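Local coordinates for protein alanine racemase (Enterococcus faecalis, PDB 3E5P) that is a dimeric enzyme of the alanine racemase family, joining an N-terminal TIM barrel to a C-terminal beta domain and holding pyridoxal-5'-phosphate, at residues 93-98 with 116-121; 99-104 with 126-131; 263-268 with 307-312; 275-280 with 318-323. The protein carries 1 engineered substitution. One frame throughout, in Å; residues are numbered along the deposited sequence.

Contact 1: residues 93-98 with 116-121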
loop_
_atom_site.group_PDB
_atom_site.type_symbol
_atom_site.label_atom_id
_atom_site.label_comp_id
_atom_site.label_asym_id
_atom_site.label_seq_id
_atom_site.Cartn_x
_atom_site.Cartn_y
_atom_site.Cartn_z
ATOM N N TYR C 93 22.231 -3.077 -15.681
ATOM C CA TYR C 93 22.657 -3.027 -14.292
ATOM C C TYR C 93 23.630 -4.111 -13.865
ATOM O O TYR C 93 23.905 -4.273 -12.677
ATOM C CB TYR C 93 21.408 -3.019 -13.411
ATOM C CG TYR C 93 20.462 -1.895 -13.798
ATOM C CD1 TYR C 93 19.080 -2.079 -13.800
ATOM C CD2 TYR C 93 20.961 -0.653 -14.210
ATOM C CE1 TYR C 93 18.220 -1.056 -14.208
ATOM C CE2 TYR C 93 20.116 0.368 -14.619
ATOM C CZ TYR C 93 18.746 0.164 -14.617
ATOM O OH TYR C 93 17.908 1.182 -15.027
ATOM N N VAL C 94 24.163 -4.848 -14.830
ATOM C CA VAL C 94 25.118 -5.895 -14.506
ATOM C C VAL C 94 26.230 -5.310 -13.631
ATOM O O VAL C 94 26.503 -5.817 -12.546
ATOM C CB VAL C 94 25.731 -6.522 -15.784
ATOM C CG1 VAL C 94 26.754 -7.587 -15.407
ATOM C CG2 VAL C 94 24.635 -7.139 -16.633
ATOM N N PRO C 95 26.871 -4.219 -14.081
ATOM C CA PRO C 95 27.939 -3.647 -13.256
ATOM C C PRO C 95 27.585 -3.413 -11.787
ATOM O O PRO C 95 28.449 -3.531 -10.916
ATOM C CB PRO C 95 28.310 -2.355 -14.003
ATOM C CG PRO C 95 27.113 -2.068 -14.860
ATOM C CD PRO C 95 26.691 -3.431 -15.312
ATOM N N LEU C 96 26.327 -3.085 -11.506
ATOM C CA LEU C 96 25.925 -2.852 -10.122
ATOM C C LEU C 96 26.055 -4.157 -9.347
ATOM O O LEU C 96 26.480 -4.168 -8.196
ATOM C CB LEU C 96 24.486 -2.328 -10.043
ATOM C CG LEU C 96 24.236 -0.868 -10.440
ATOM C CD1 LEU C 96 22.769 -0.548 -10.288
ATOM C CD2 LEU C 96 25.046 0.062 -9.564
ATOM N N LEU C 97 25.704 -5.261 -9.996
ATOM C CA LEU C 97 25.794 -6.562 -9.360
ATOM C C LEU C 97 27.226 -6.827 -8.921
ATOM O O LEU C 97 27.465 -7.301 -7.814
ATOM C CB LEU C 97 25.347 -7.653 -10.324
ATOM C CG LEU C 97 23.915 -7.581 -10.859
ATOM C CD1 LEU C 97 23.720 -8.657 -11.914
ATOM C CD2 LEU C 97 22.925 -7.748 -9.722
ATOM N N ILE C 98 28.179 -6.524 -9.796
ATOM C CA ILE C 98 29.589 -6.728 -9.487
ATOM C C ILE C 98 30.032 -5.815 -8.342
ATOM O O ILE C 98 30.740 -6.241 -7.439
ATOM C CB ILE C 98 30.484 -6.450 -10.729
ATOM C CG1 ILE C 98 30.288 -7.540 -11.780
ATOM C CG2 ILE C 98 31.950 -6.459 -10.334
ATOM C CD1 ILE C 98 28.902 -7.672 -12.259
ATOM N N LEU C 116 28.023 -11.707 -20.701
ATOM C CA LEU C 116 29.445 -11.986 -20.881
ATOM C C LEU C 116 30.144 -10.726 -21.372
ATOM O O LEU C 116 31.165 -10.318 -20.824
ATOM C CB LEU C 116 29.647 -13.111 -21.896
ATOM C CG LEU C 116 30.780 -14.089 -21.582
ATOM C CD1 LEU C 116 30.854 -15.130 -22.683
ATOM C CD2 LEU C 116 32.091 -13.348 -21.447
ATOM N N GLN C 117 29.599 -10.111 -22.416
ATOM C CA GLN C 117 30.174 -8.876 -22.930
ATOM C C GLN C 117 29.984 -7.910 -21.767
ATOM O O GLN C 117 29.372 -8.272 -20.763
ATOM C CB GLN C 117 29.392 -8.389 -24.153
ATOM C CG GLN C 117 28.891 -9.508 -25.065
ATOM C CD GLN C 117 30.007 -10.371 -25.631
ATOM O OE1 GLN C 117 29.753 -11.436 -26.196
ATOM N NE2 GLN C 117 31.246 -9.913 -25.488
ATOM N N GLN C 118 30.496 -6.693 -21.871
ATOM C CA GLN C 118 30.324 -5.754 -20.764
ATOM C C GLN C 118 30.868 -6.350 -19.445
ATOM O O GLN C 118 30.719 -5.760 -18.373
ATOM C CB GLN C 118 28.830 -5.401 -20.626
ATOM C CG GLN C 118 28.470 -4.519 -19.428
ATOM C CD GLN C 118 26.989 -4.193 -19.364
ATOM O OE1 GLN C 118 26.141 -5.028 -19.682
ATOM N NE2 GLN C 118 26.670 -2.979 -18.935
ATOM N N LEU C 119 31.507 -7.512 -19.531
ATOM C CA LEU C 119 32.066 -8.170 -18.353
ATOM C C LEU C 119 33.560 -8.379 -18.597
ATOM O O LEU C 119 33.947 -8.992 -19.589
ATOM C CB LEU C 119 31.358 -9.512 -18.134
ATOM C CG LEU C 119 31.302 -10.175 -16.756
ATOM C CD1 LEU C 119 30.598 -9.267 -15.756
ATOM C CD2 LEU C 119 30.545 -11.493 -16.871
ATOM N N THR C 120 34.385 -7.869 -17.690
ATOM C CA THR C 120 35.833 -7.908 -17.861
ATOM C C THR C 120 36.285 -9.256 -18.414
ATOM O O THR C 120 35.724 -10.298 -18.073
ATOM C CB THR C 120 36.542 -7.618 -16.526
ATOM O OG1 THR C 120 36.414 -6.228 -16.206
ATOM C CG2 THR C 120 38.045 -7.807 -16.669
ATOM N N PRO C 121 37.482 -9.089 -19.342
ATOM C CA PRO C 121 37.995 -10.311 -19.970
ATOM C C PRO C 121 38.215 -11.423 -18.950
ATOM O O PRO C 121 37.940 -12.588 -19.239
ATOM C CB PRO C 121 39.335 -9.861 -20.555
ATOM C CG PRO C 121 39.154 -8.409 -20.822
ATOM C CD PRO C 121 38.259 -7.898 -19.729
#

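Contact 2: residues 99-104 with 126-131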
loop_
_atom_site.group_PDB
_atom_site.type_symbol
_atom_site.label_atom_id
_atom_site.label_comp_id
_atom_site.label_asym_id
_atom_site.label_seq_id
_atom_site.Cartn_x
_atom_site.Cartn_y
_atom_site.Cartn_z
ATOM N N GLN C 99 29.589 -4.564 -8.384
ATOM C CA GLN C 99 29.942 -3.562 -7.378
ATOM C C GLN C 99 29.549 -3.954 -5.947
ATOM O O GLN C 99 30.324 -3.780 -5.010
ATOM C CB GLN C 99 29.282 -2.242 -7.748
ATOM C CG GLN C 99 29.983 -1.013 -7.240
ATOM C CD GLN C 99 29.146 0.219 -7.463
ATOM O OE1 GLN C 99 28.609 0.427 -8.547
ATOM N NE2 GLN C 99 29.016 1.042 -6.431
ATOM N N TYR C 100 28.342 -4.474 -5.771
ATOM C CA TYR C 100 27.916 -4.894 -4.443
ATOM C C TYR C 100 28.061 -6.398 -4.249
ATOM O O TYR C 100 27.587 -6.939 -3.253
ATOM C CB TYR C 100 26.463 -4.485 -4.186
ATOM C CG TYR C 100 26.244 -2.990 -4.165
ATOM C CD1 TYR C 100 25.983 -2.289 -5.343
ATOM C CD2 TYR C 100 26.313 -2.274 -2.970
ATOM C CE1 TYR C 100 25.794 -0.903 -5.337
ATOM C CE2 TYR C 100 26.127 -0.894 -2.949
ATOM C CZ TYR C 100 25.866 -0.213 -4.138
ATOM O OH TYR C 100 25.668 1.156 -4.124
ATOM N N ASP C 101 28.733 -7.061 -5.194
ATOM C CA ASP C 101 28.934 -8.512 -5.152
ATOM C C ASP C 101 27.630 -9.194 -4.751
ATOM O O ASP C 101 27.550 -9.847 -3.710
ATOM C CB ASP C 101 30.039 -8.888 -4.152
ATOM C CG ASP C 101 30.375 -10.385 -4.180
ATOM O OD1 ASP C 101 31.272 -10.822 -3.417
ATOM O OD2 ASP C 101 29.743 -11.129 -4.968
ATOM N N LEU C 102 26.613 -9.026 -5.588
ATOM C CA LEU C 102 25.295 -9.599 -5.359
ATOM C C LEU C 102 25.141 -10.821 -6.231
ATOM O O LEU C 102 25.748 -10.902 -7.290
ATOM C CB LEU C 102 24.224 -8.593 -5.754
ATOM C CG LEU C 102 24.378 -7.207 -5.156
ATOM C CD1 LEU C 102 23.301 -6.293 -5.703
ATOM C CD2 LEU C 102 24.299 -7.318 -3.660
ATOM N N SER C 103 24.316 -11.762 -5.796
ATOM C CA SER C 103 24.079 -12.977 -6.569
ATOM C C SER C 103 22.751 -12.848 -7.323
ATOM O O SER C 103 21.717 -12.583 -6.707
ATOM C CB SER C 103 24.010 -14.184 -5.635
ATOM O OG SER C 103 25.099 -14.213 -4.741
ATOM N N VAL C 104 22.774 -13.040 -8.643
ATOM C CA VAL C 104 21.548 -12.943 -9.450
ATOM C C VAL C 104 21.066 -14.275 -9.998
ATOM O O VAL C 104 21.856 -15.214 -10.179
ATOM C CB VAL C 104 21.712 -12.016 -10.674
ATOM C CG1 VAL C 104 21.898 -10.600 -10.223
ATOM C CG2 VAL C 104 22.877 -12.479 -11.526
ATOM N N PRO C 126 34.233 -12.316 -10.269
ATOM C CA PRO C 126 33.269 -13.095 -11.048
ATOM C C PRO C 126 31.837 -12.811 -10.598
ATOM O O PRO C 126 31.600 -12.478 -9.439
ATOM C CB PRO C 126 33.706 -14.539 -10.793
ATOM C CG PRO C 126 34.263 -14.474 -9.412
ATOM C CD PRO C 126 35.073 -13.197 -9.442
ATOM N N LEU C 127 30.896 -12.926 -11.530
ATOM C CA LEU C 127 29.481 -12.684 -11.260
ATOM C C LEU C 127 28.868 -13.968 -10.716
ATOM O O LEU C 127 28.907 -15.004 -11.384
ATOM C CB LEU C 127 28.769 -12.296 -12.558
ATOM C CG LEU C 127 27.494 -11.457 -12.495
ATOM C CD1 LEU C 127 26.842 -11.482 -13.860
ATOM C CD2 LEU C 127 26.549 -11.985 -11.450
ATOM N N ARG C 128 28.320 -13.900 -9.502
ATOM C CA ARG C 128 27.690 -15.061 -8.864
ATOM C C ARG C 128 26.287 -15.237 -9.430
ATOM O O ARG C 128 25.403 -14.425 -9.156
ATOM C CB ARG C 128 27.550 -14.859 -7.356
ATOM C CG ARG C 128 28.807 -14.533 -6.584
ATOM C CD ARG C 128 28.406 -14.159 -5.165
ATOM N NE ARG C 128 29.538 -13.977 -4.274
ATOM C CZ ARG C 128 29.424 -13.687 -2.981
ATOM N NH1 ARG C 128 28.222 -13.546 -2.430
ATOM N NH2 ARG C 128 30.514 -13.531 -2.234
ATOM N N VAL C 129 26.078 -16.297 -10.202
ATOM C CA VAL C 129 24.767 -16.529 -10.783
ATOM C C VAL C 129 24.109 -17.829 -10.328
ATOM O O VAL C 129 24.763 -18.861 -10.207
ATOM C CB VAL C 129 24.840 -16.530 -12.330
ATOM C CG1 VAL C 129 25.870 -15.508 -12.795
ATOM C CG2 VAL C 129 25.176 -17.923 -12.846
ATOM N N HIS C 130 22.811 -17.761 -10.056
ATOM C CA HIS C 130 22.041 -18.943 -9.665
ATOM C C HIS C 130 21.082 -19.188 -10.825
ATOM O O HIS C 130 20.310 -18.308 -11.185
ATOM C CB HIS C 130 21.227 -18.701 -8.377
ATOM C CG HIS C 130 22.055 -18.623 -7.131
ATOM N ND1 HIS C 130 21.663 -19.205 -5.942
ATOM C CD2 HIS C 130 23.239 -18.011 -6.879
ATOM C CE1 HIS C 130 22.570 -18.956 -5.014
ATOM N NE2 HIS C 130 23.537 -18.233 -5.556
ATOM N N LEU C 131 21.136 -20.368 -11.418
ATOM C CA LEU C 131 20.260 -20.675 -12.542
ATOM C C LEU C 131 18.930 -21.222 -12.050
ATOM O O LEU C 131 18.889 -22.117 -11.206
ATOM C CB LEU C 131 20.930 -21.696 -13.466
ATOM C CG LEU C 131 22.284 -21.271 -14.044
ATOM C CD1 LEU C 131 22.870 -22.396 -14.908
ATOM C CD2 LEU C 131 22.106 -20.004 -14.869
HETATM O O HOH W 1 25.926 -12.221 -2.792
#

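Contact 3: residues 263-268 with 307-312. With PPI (propanoic acid), chain K.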
loop_
_atom_site.group_PDB
_atom_site.type_symbol
_atom_site.label_atom_id
_atom_site.label_comp_id
_atom_site.label_asym_id
_atom_site.label_seq_id
_atom_site.Cartn_x
_atom_site.Cartn_y
_atom_site.Cartn_z
ATOM N N GLU C 263 -29.572 7.553 12.788
ATOM C CA GLU C 263 -28.568 8.395 12.154
ATOM C C GLU C 263 -27.652 7.596 11.242
ATOM O O GLU C 263 -27.213 6.495 11.585
ATOM C CB GLU C 263 -27.743 9.140 13.204
ATOM C CG GLU C 263 -28.444 10.355 13.794
ATOM C CD GLU C 263 -28.784 11.411 12.744
ATOM O OE1 GLU C 263 -29.266 12.496 13.132
ATOM O OE2 GLU C 263 -28.576 11.163 11.534
ATOM N N GLY C 264 -27.384 8.156 10.067
ATOM C CA GLY C 264 -26.522 7.497 9.101
ATOM C C GLY C 264 -25.080 7.871 9.350
ATOM O O GLY C 264 -24.798 8.987 9.780
ATOM N N ILE C 265 -24.165 6.942 9.103
ATOM C CA ILE C 265 -22.753 7.221 9.312
ATOM C C ILE C 265 -21.868 6.710 8.163
ATOM O O ILE C 265 -22.045 5.597 7.653
ATOM C CB ILE C 265 -22.262 6.641 10.679
ATOM C CG1 ILE C 265 -22.049 5.139 10.600
ATOM C CG2 ILE C 265 -23.311 6.878 11.753
ATOM C CD1 ILE C 265 -21.425 4.590 11.852
ATOM N N GLY C 266 -20.928 7.551 7.746
ATOM C CA GLY C 266 -20.034 7.175 6.668
ATOM C C GLY C 266 -20.555 7.548 5.294
ATOM O O GLY C 266 -21.678 8.042 5.157
ATOM N N TYR C 267 -19.732 7.313 4.276
ATOM C CA TYR C 267 -20.098 7.618 2.896
ATOM C C TYR C 267 -21.229 6.718 2.421
ATOM O O TYR C 267 -21.289 5.543 2.784
ATOM C CB TYR C 267 -18.893 7.441 1.973
ATOM C CG TYR C 267 -17.873 8.537 2.072
ATOM C CD1 TYR C 267 -18.219 9.857 1.806
ATOM C CD2 TYR C 267 -16.550 8.256 2.396
ATOM C CE1 TYR C 267 -17.272 10.869 1.857
ATOM C CE2 TYR C 267 -15.593 9.264 2.452
ATOM C CZ TYR C 267 -15.964 10.567 2.181
ATOM O OH TYR C 267 -15.035 11.571 2.247
ATOM N N GLY C 268 -22.117 7.277 1.603
ATOM C CA GLY C 268 -23.240 6.514 1.087
ATOM C C GLY C 268 -24.242 6.118 2.157
ATOM O O GLY C 268 -25.278 5.520 1.861
ATOM N N GLU C 307 -17.362 -3.530 16.411
ATOM C CA GLU C 307 -17.621 -3.562 14.977
ATOM C C GLU C 307 -17.219 -2.249 14.315
ATOM O O GLU C 307 -17.529 -1.168 14.817
ATOM C CB GLU C 307 -19.097 -3.858 14.704
ATOM C CG GLU C 307 -19.374 -4.402 13.313
ATOM C CD GLU C 307 -20.856 -4.535 13.024
ATOM O OE1 GLU C 307 -21.544 -5.273 13.759
ATOM O OE2 GLU C 307 -21.335 -3.900 12.059
ATOM N N ILE C 308 -16.527 -2.349 13.185
ATOM C CA ILE C 308 -16.104 -1.040 12.417
ATOM C C ILE C 308 -17.528 -1.006 11.872
ATOM O O ILE C 308 -18.031 -2.007 11.363
ATOM C CB ILE C 308 -15.063 -1.399 11.425
ATOM C CG1 ILE C 308 -13.818 -1.638 12.282
ATOM C CG2 ILE C 308 -14.865 -0.198 10.513
ATOM C CD1 ILE C 308 -12.713 -2.378 11.560
ATOM N N VAL C 309 -18.172 0.151 11.981
ATOM C CA VAL C 309 -19.387 0.479 11.255
ATOM C C VAL C 309 -19.424 1.526 10.241
ATOM O O VAL C 309 -18.769 2.508 10.585
ATOM C CB VAL C 309 -20.755 0.551 12.151
ATOM C CG1 VAL C 309 -21.075 -0.762 12.875
ATOM C CG2 VAL C 309 -20.390 1.613 13.167
ATOM N N GLY C 310 -20.022 1.435 9.062
ATOM C CA GLY C 310 -19.922 2.526 8.107
ATOM C C GLY C 310 -18.683 2.416 7.237
ATOM O O GLY C 310 -17.743 1.691 7.553
ATOM N N ARG C 311 -18.665 3.154 6.141
ATOM C CA ARG C 311 -17.529 3.086 5.223
ATOM C C ARG C 311 -16.183 3.505 5.805
ATOM O O ARG C 311 -16.065 4.552 6.428
ATOM C CB ARG C 311 -17.818 3.923 3.982
ATOM C CG ARG C 311 -17.701 3.156 2.687
ATOM C CD ARG C 311 -18.621 1.974 2.693
ATOM N NE ARG C 311 -19.070 1.602 1.360
ATOM C CZ ARG C 311 -19.936 0.623 1.134
ATOM N NH1 ARG C 311 -20.414 -0.072 2.152
ATOM N NH2 ARG C 311 -20.366 0.365 -0.088
ATOM N N VAL C 312 -15.172 2.668 5.604
ATOM C CA VAL C 312 -13.827 2.978 6.062
ATOM C C VAL C 312 -13.363 4.147 5.223
ATOM O O VAL C 312 -13.402 4.079 4.003
ATOM C CB VAL C 312 -12.858 1.814 5.806
ATOM C CG1 VAL C 312 -11.435 2.254 6.107
ATOM C CG2 VAL C 312 -13.234 0.609 6.665
HETATM C C1 PPI K . -12.638 8.858 1.676
HETATM C C2 PPI K . -13.363 7.807 0.847
HETATM C C3 PPI K . -14.362 8.379 -0.151
HETATM O O1 PPI K . -11.901 9.695 1.100
HETATM O O2 PPI K . -12.792 8.846 2.916
HETATM O O HOH W 2 -21.494 4.588 5.180
#

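Contact 4: residues 275-280 with 318-323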
loop_
_atom_site.group_PDB
_atom_site.type_symbol
_atom_site.label_atom_id
_atom_site.label_comp_id
_atom_site.label_asym_id
_atom_site.label_seq_id
_atom_site.Cartn_x
_atom_site.Cartn_y
_atom_site.Cartn_z
ATOM N N ALA C 275 -30.157 2.323 17.477
ATOM C CA ALA C 275 -30.541 2.873 18.775
ATOM C C ALA C 275 -29.395 3.697 19.333
ATOM O O ALA C 275 -28.394 3.920 18.656
ATOM C CB ALA C 275 -30.875 1.752 19.746
ATOM N N GLU C 276 -29.546 4.150 20.572
ATOM C CA GLU C 276 -28.502 4.925 21.220
ATOM C C GLU C 276 -27.213 4.144 21.024
ATOM O O GLU C 276 -27.108 2.991 21.449
ATOM C CB GLU C 276 -28.804 5.072 22.716
ATOM C CG GLU C 276 -29.976 5.995 23.042
ATOM C CD GLU C 276 -29.712 7.444 22.650
ATOM O OE1 GLU C 276 -30.567 8.309 22.930
ATOM O OE2 GLU C 276 -28.650 7.722 22.057
ATOM N N GLU C 277 -26.241 4.758 20.361
ATOM C CA GLU C 277 -24.969 4.093 20.105
ATOM C C GLU C 277 -23.785 4.993 20.383
ATOM O O GLU C 277 -23.850 6.205 20.176
ATOM C CB GLU C 277 -24.894 3.614 18.652
ATOM C CG GLU C 277 -25.451 2.225 18.409
ATOM C CD GLU C 277 -25.370 1.818 16.944
ATOM O OE1 GLU C 277 -24.289 1.984 16.337
ATOM O OE2 GLU C 277 -26.387 1.326 16.401
ATOM N N TRP C 278 -22.702 4.392 20.862
ATOM C CA TRP C 278 -21.486 5.139 21.147
ATOM C C TRP C 278 -20.506 4.900 20.010
ATOM O O TRP C 278 -20.002 3.787 19.829
ATOM C CB TRP C 278 -20.870 4.690 22.472
ATOM C CG TRP C 278 -21.694 5.061 23.665
ATOM C CD1 TRP C 278 -22.740 4.361 24.194
ATOM C CD2 TRP C 278 -21.565 6.245 24.455
ATOM N NE1 TRP C 278 -23.272 5.037 25.264
ATOM C CE2 TRP C 278 -22.569 6.198 25.446
ATOM C CE3 TRP C 278 -20.698 7.344 24.421
ATOM C CZ2 TRP C 278 -22.732 7.208 26.394
ATOM C CZ3 TRP C 278 -20.860 8.347 25.364
ATOM C CH2 TRP C 278 -21.871 8.272 26.336
ATOM N N ILE C 279 -20.236 5.946 19.241
ATOM C CA ILE C 279 -19.331 5.810 18.113
ATOM C C ILE C 279 -17.964 6.451 18.335
ATOM O O ILE C 279 -17.863 7.643 18.650
ATOM C CB ILE C 279 -19.976 6.393 16.860
ATOM C CG1 ILE C 279 -21.417 5.883 16.750
ATOM C CG2 ILE C 279 -19.188 6.001 15.638
ATOM C CD1 ILE C 279 -21.564 4.375 16.795
ATOM N N GLY C 280 -16.917 5.642 18.163
ATOM C CA GLY C 280 -15.556 6.120 18.334
ATOM C C GLY C 280 -14.813 6.242 17.016
ATOM O O GLY C 280 -14.970 5.405 16.129
ATOM N N MET C 318 -14.925 4.268 11.737
ATOM C CA MET C 318 -15.726 4.363 12.950
ATOM C C MET C 318 -16.059 2.999 13.542
ATOM O O MET C 318 -16.411 2.075 12.818
ATOM C CB MET C 318 -17.041 5.102 12.664
ATOM C CG MET C 318 -16.938 6.606 12.530
ATOM S SD MET C 318 -15.991 7.147 11.100
ATOM C CE MET C 318 -17.278 7.245 9.809
ATOM N N ILE C 319 -15.945 2.878 14.858
ATOM C CA ILE C 319 -16.279 1.639 15.535
ATOM C C ILE C 319 -17.353 1.921 16.571
ATOM O O ILE C 319 -17.309 2.945 17.253
ATOM C CB ILE C 319 -15.073 1.013 16.267
ATOM C CG1 ILE C 319 -14.401 2.044 17.169
ATOM C CG2 ILE C 319 -14.092 0.465 15.272
ATOM C CD1 ILE C 319 -13.273 1.457 17.987
ATOM N N ARG C 320 -18.328 1.021 16.663
ATOM C CA ARG C 320 -19.404 1.152 17.627
ATOM C C ARG C 320 -18.844 0.609 18.923
ATOM O O ARG C 320 -18.526 -0.573 19.020
ATOM C CB ARG C 320 -20.612 0.318 17.211
ATOM C CG ARG C 320 -21.656 0.150 18.317
ATOM C CD ARG C 320 -22.316 -1.224 18.239
ATOM N NE ARG C 320 -22.902 -1.478 16.924
ATOM C CZ ARG C 320 -22.691 -2.582 16.212
ATOM N NH1 ARG C 320 -21.905 -3.539 16.687
ATOM N NH2 ARG C 320 -23.251 -2.723 15.019
ATOM N N LEU C 321 -18.709 1.479 19.913
ATOM C CA LEU C 321 -18.175 1.071 21.194
ATOM C C LEU C 321 -19.260 0.364 21.991
ATOM O O LEU C 321 -20.448 0.558 21.743
ATOM C CB LEU C 321 -17.662 2.290 21.946
ATOM C CG LEU C 321 -16.626 3.113 21.180
ATOM C CD1 LEU C 321 -16.372 4.416 21.927
ATOM C CD2 LEU C 321 -15.353 2.314 21.005
ATOM N N ALA C 322 -18.839 -0.465 22.937
ATOM C CA ALA C 322 -19.761 -1.219 23.774
ATOM C C ALA C 322 -20.410 -0.309 24.803
ATOM O O ALA C 322 -21.621 -0.069 24.777
ATOM C CB ALA C 322 -19.015 -2.349 24.475
ATOM N N GLU C 323 -19.596 0.191 25.718
ATOM C CA GLU C 323 -20.097 1.072 26.757
ATOM C C GLU C 323 -19.310 2.365 26.668
ATOM O O GLU C 323 -18.206 2.389 26.118
ATOM C CB GLU C 323 -19.921 0.412 28.132
ATOM C CG GLU C 323 -20.612 -0.953 28.231
ATOM C CD GLU C 323 -20.292 -1.707 29.518
ATOM O OE1 GLU C 323 -19.091 -1.832 29.854
ATOM O OE2 GLU C 323 -21.241 -2.187 30.182
#

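Contact 1: residues 93-98 with 116-121
Gln118 reaches across to Val94 and Pro95 on the outer shell of the TIM barrel, where the loop leaving helix 109-116 leans on the first turn of helix 94-99. Its side chain is a straight rod: CG stands anti to the backbone N (chi1 175°) and the chain stays extended to CD, which carries the amide clear across to the helix. The two arms of that amide go to different residues. Gln118 NE2 sits 3.7 Å from Pro95 CD, the glutamine chain meeting the proline ring roughly at a right angle. Gln118 OE1 lies 4.0 Å from Val94 CG2, and here the two side chains meet at a slant. Both are van der Waals contacts of a polar group with apolar carbons, at a place where Pro95 and Gln118 are exposed to solvent.

Leu119 supplies the greasy half. Its CB does not point straight at the helix, but the CD1 branch swings over to Val94 and Ile98, which lie one helical turn apart and both direct their side chains at the loop. Leu119 also packs on Glu160 and on Phe161 of strand 161-167, so it lies between helix and barrel wall. Three methyls close the contact as a rough triangle: Leu119 CD1 is 4.2 Å from Val94 CG1 and 4.2 Å from Ile98 CD1, while Val94 CG1 and Ile98 CD1 are 3.8 Å apart.

Contact 2: residues 99-104 with 126-131
Asp101 and Arg128 form the charged part of this contact between neighbouring parallel strands of the TIM barrel. Asp101 OD2 lies 2.9 Å from Arg128 NE, over one face of the guanidinium, displaced toward its rim and not in its plane; carboxylate and guanidinium planes stand 71° apart, and no N-H points at the oxygen, so the attraction is one of charge alone. The carboxylate gets there because Asp101 CG is anti to the backbone N (chi1 -174°).

Ser103 OG lies at the edge of the guanidinium, near its plane, and touches the arginine's aliphatic part, 3.3 Å from Arg128 CD. The polar link is a water that donates to both Asp101 O and Ser103 OG and weakly accepts from Arg128 NH1. Ser103 OG has a stronger partner in Glu164, which also takes His130 NE2.

The backbone bonds are those of a parallel ladder. Val104 N gives to Arg128 O at 3.0 Å, and Val104 O receives His130 N at 2.7 Å, so Val104 is held on both sides of Val129. CA-H...O contacts from Ser103 and Val129 run alongside.

The apolar part lies with Val104: its CG2 meets Leu127 CD2 at 3.7 Å, the side chains crossing near a right angle, and, more loosely, Val129 CG1.

Asp101, with positive phi, is the C' residue of the Schellman motif ending helix 94-99, and the chain turns there into strand 103-106. That strand lies between 83-85 and 127-132, Leu97 and Ile98 of helix 94-99 cover Val104 and Leu127, helix 68-77 covers Leu102, and strand 161-167 flanks the far side of 127-132.

Contact 3: residues 263-268 with 307-312
Ile265, Tyr267 and Arg311 meet at one water that spans the two segments. It donates to Tyr267 O at 2.6 Å and to Ile265 O at 2.7 Å, and accepts a weak bond from Arg311 N, thus bridging two segments whose backbones do not bond to each other directly. Gly266 and Gly310, both with positive phi, bring them closest, with CA atoms 4.9 Å apart and no side chain in between.

On one flank of this glycine pair Ile265 CD1 presses on Val309 CG2 at 3.4 Å, a tight contact with the side chains at a slant. Ile265 CG1 stands between the backbone N and the carbonyl carbon (chi1 77°), and the chain runs on extended to CD1, which touches the valine. On the other flank Tyr267 CB and Arg311 CB are 4.2 Å apart, and the rest of the arginine leads away.

The Tyr267 ring turns an edge to propanoic acid, though the model is too crowded there to judge the contact. Its OH is hydrogen-bonded to His169 NE2 of the second subunit, and the nearest atoms of its side chain and pyridoxal-5'-phosphate are about 4 Å apart. Such a cofactor site, lined from both subunits, is characteristic of the alanine racemase fold.

Contact 4: residues 275-280 with 318-323
Arg320 presents the edge of its guanidinium to Glu277, whose OE1 lies near the guanidinium plane, 3.8 Å from Arg320 NE. This is a long salt bridge, and the carboxylate is turned 74° out of the guanidinium plane. Glu277 OE1 has a better partner in Tyr271 OH, to which Arg320 NH2 also makes a weak bond, while OE2 takes Glu274 N; the carboxylate is therefore fixed mainly from outside the pair. Bends at chi2 and chi3 bring the arginine round to it.

Ile279 shares this face of the sheet. Its CD1 lies against the base of Arg320, 4.2 Å from CB, and its CG2 packs on Met318 CB at 3.8 Å. CG1 is anti to the carbonyl carbon (chi1 -47°) and CG2 anti to the backbone N, which sends CD1 toward Arg320 and CG2 toward Met318.

The other face carries Trp278, Ile319 and Leu321, with bare Gly280 among them. Trp278 CB touches Leu321 CB at 4.0 Å, and Leu321 CD1 folds over the glycine, 4.1 Å from its CA.

Between the faces, Gly280 and Ile319 make a hydrogen-bonded pair: Gly280 N to Ile319 O is 2.9 Å and nearly straight, Ile319 N to Gly280 O 3.0 Å. Ile279 and Arg320 form the non-hydrogen-bonded pair next to it. The two short strands run 142° apart in direction, a twisted antiparallel pairing. With strand 256-259 beyond 277-282, they make up a three-stranded antiparallel sheet of the C-terminal domain.

Overall arrangement
The four contacts fall into two pairs on opposite sides of the chain's centre, contacts 2 and 3 having centres about 52 Å apart. Contacts 1 and 2 meet at helix 94-99, on the outside of the barrel: Leu97 O probably accepts from Leu102 N in the Schellman turn, and methyls of Val94 and Ile98 pack on Leu127. Contact 1 is a surface touch of side chains alone, contact 2 a buried strand pairing with an ion pair beside it. Contacts 3 and 4, both buried, belong to the beta domain and join through Val309 N and Met318 O. There contact 4 relies on direct backbone bonds, whereas contact 3, facing the second subunit and the cofactor, is bridged by water.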